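Local coordinates for YebG family protein (Pseudomonas syringae pv. tomato, PDB 3ERM) that is of unknown function but belongs to the YebG family and packs as a two-fold symmetric pair of helical chains in the crystal, at the interface of chains A and B. Sequence-based numbering; all coordinates share one arbitrary frame. Chains: chain A/B, uncharacterized conserved protein.

The interface of chains A and B. Residues chain A 72-77; chain B 31, 35, 66, 70.
An arginine-capped helix C-terminus forms part of the interface between the two chains: B:Arg66, at the start of helix 66-74 of its chain, reaches the last turn of the same helix in chain A, where backbone carbonyls collect its guanidinium. B:Arg66 NH2 donates to the carbonyl oxygen A:Ala72 O at 2.6 Å, lying in that carbonyl's plane on a lone pair, with the acceptor almost in the guanidinium plane. B:Arg66 NE reaches A:Phe73 O at 2.8 Å; both bonds are bent at the hydrogen, but of these two oxygens only that of A:Phe73 stands far out of the guanidinium plane, by 40°. A weak bond from B:Arg66 NH2 to A:Asn75 O, 3.1 Å long, extends the grip into the loop after the helix. The positive group would thus face the negative end of the helix dipole, probably stabilising it. B:Arg66 has CG between its backbone N and carbonyl carbon (chi1 71°) and a bend at chi3, which turns the guanidinium back towards the helix end.

Apolar groups flank this polar cap. The ring of A:Phe73 sets A:Phe73 CD1 3.6 Å from B:Arg66 CB, and the ring and guanidinium planes are 68° apart. The methyl B:Ala70 CB, one turn further along the helix, meets A:Phe73 CB at 3.8 Å. Further along, towards the 3-10 helix, the methyl A:Ala77 CB rests 3.7 Å from B:Leu35 CA, while the CD1 branch of this leucine also borders A:Ala77.

The patch therefore brings helix 66-74 of chain B and its long helix 23-46 against the junction between helix 66-74 of chain A and the short 3-10 helix, residues 77-82, that follows. Two-fold symmetry repeats it with the chains exchanged, although the structure alone does not show that this dimer forms in solution.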
loop_
_atom_site.group_PDB
_atom_site.type_symbol
_atom_site.label_atom_id
_atom_site.label_comp_id
_atom_site.label_asym_id
_atom_site.label_seq_id
_atom_site.Cartn_x
_atom_site.Cartn_y
_atom_site.Cartn_z
ATOM N N ALA A 72 -2.439 5.279 7.495
ATOM C CA ALA A 72 -0.981 5.115 7.523
ATOM C C ALA A 72 -0.275 6.118 6.599
ATOM O O ALA A 72 0.600 6.849 7.043
ATOM C CB ALA A 72 -0.571 3.666 7.169
ATOM N N PHE A 73 -0.687 6.128 5.333
ATOM C CA PHE A 73 -0.124 6.981 4.298
ATOM C C PHE A 73 -0.454 8.456 4.478
ATOM O O PHE A 73 0.404 9.291 4.216
ATOM C CB PHE A 73 -0.587 6.524 2.906
ATOM C CG PHE A 73 0.163 5.341 2.374
ATOM C CD1 PHE A 73 1.185 5.510 1.470
ATOM C CD2 PHE A 73 -0.158 4.049 2.768
ATOM C CE1 PHE A 73 1.872 4.428 0.964
ATOM C CE2 PHE A 73 0.530 2.946 2.253
ATOM C CZ PHE A 73 1.548 3.145 1.361
ATOM N N LYS A 74 -1.684 8.781 4.906
ATOM C CA LYS A 74 -2.069 10.190 5.145
ATOM C C LYS A 74 -1.194 10.886 6.181
ATOM O O LYS A 74 -0.922 12.065 6.011
ATOM C CB LYS A 74 -3.562 10.397 5.470
ATOM C CG LYS A 74 -4.062 11.829 5.102
ATOM C CD LYS A 74 -5.552 12.178 5.490
ATOM C CE LYS A 74 -5.768 13.719 5.717
ATOM N NZ LYS A 74 -7.198 14.203 5.695
ATOM N N ASN A 75 -0.733 10.185 7.227
ATOM C CA ASN A 75 0.068 10.842 8.311
ATOM C C ASN A 75 1.019 9.988 9.194
ATOM O O ASN A 75 2.269 10.023 9.028
ATOM C CB ASN A 75 -0.849 11.679 9.224
ATOM C CG ASN A 75 -2.265 11.097 9.332
ATOM O OD1 ASN A 75 -3.256 11.838 9.254
ATOM N ND2 ASN A 75 -2.364 9.763 9.491
ATOM N N ASN A 76 0.409 9.285 10.160
ATOM C CA ASN A 76 1.109 8.357 11.051
ATOM C C ASN A 76 1.231 6.946 10.455
ATOM O O ASN A 76 0.254 6.182 10.360
ATOM C CB ASN A 76 0.472 8.326 12.452
ATOM C CG ASN A 76 -0.987 7.860 12.438
ATOM O OD1 ASN A 76 -1.646 7.864 13.474
ATOM N ND2 ASN A 76 -1.491 7.448 11.270
ATOM N N ALA A 77 2.451 6.631 10.033
ATOM C CA ALA A 77 2.805 5.277 9.693
ATOM C C ALA A 77 2.237 4.319 10.750
ATOM O O ALA A 77 1.811 3.213 10.424
ATOM C CB ALA A 77 4.325 5.142 9.592
ATOM N N GLN B 31 10.622 10.308 7.697
ATOM C CA GLN B 31 9.199 10.019 7.634
ATOM C C GLN B 31 8.911 8.923 6.626
ATOM O O GLN B 31 8.280 7.870 6.929
ATOM C CB GLN B 31 8.515 11.312 7.189
ATOM C CG GLN B 31 7.038 11.371 7.412
ATOM C CD GLN B 31 6.704 11.650 8.856
ATOM O OE1 GLN B 31 5.528 11.909 9.221
ATOM N NE2 GLN B 31 7.740 11.606 9.710
ATOM N N LEU B 35 7.853 4.933 7.504
ATOM C CA LEU B 35 6.681 4.305 6.919
ATOM C C LEU B 35 7.046 3.051 6.118
ATOM O O LEU B 35 6.519 1.966 6.410
ATOM C CB LEU B 35 5.904 5.324 6.073
ATOM C CG LEU B 35 4.883 4.725 5.111
ATOM C CD1 LEU B 35 3.693 4.125 5.827
ATOM C CD2 LEU B 35 4.459 5.784 4.077
ATOM N N ARG B 66 3.769 8.572 -1.175
ATOM C CA ARG B 66 2.721 8.377 -0.180
ATOM C C ARG B 66 1.461 9.165 -0.417
ATOM O O ARG B 66 0.383 8.620 -0.191
ATOM C CB ARG B 66 3.207 8.502 1.276
ATOM C CG ARG B 66 3.582 9.878 1.753
ATOM C CD ARG B 66 4.101 9.835 3.203
ATOM N NE ARG B 66 3.171 9.184 4.151
ATOM C CZ ARG B 66 3.229 9.276 5.493
ATOM N NH1 ARG B 66 4.143 10.009 6.103
ATOM N NH2 ARG B 66 2.363 8.636 6.250
ATOM N N ALA B 70 -2.097 7.584 -0.509
ATOM C CA ALA B 70 -3.072 8.057 0.473
ATOM C C ALA B 70 -4.339 8.429 -0.222
ATOM O O ALA B 70 -5.414 8.051 0.220
ATOM C CB ALA B 70 -2.560 9.267 1.279
#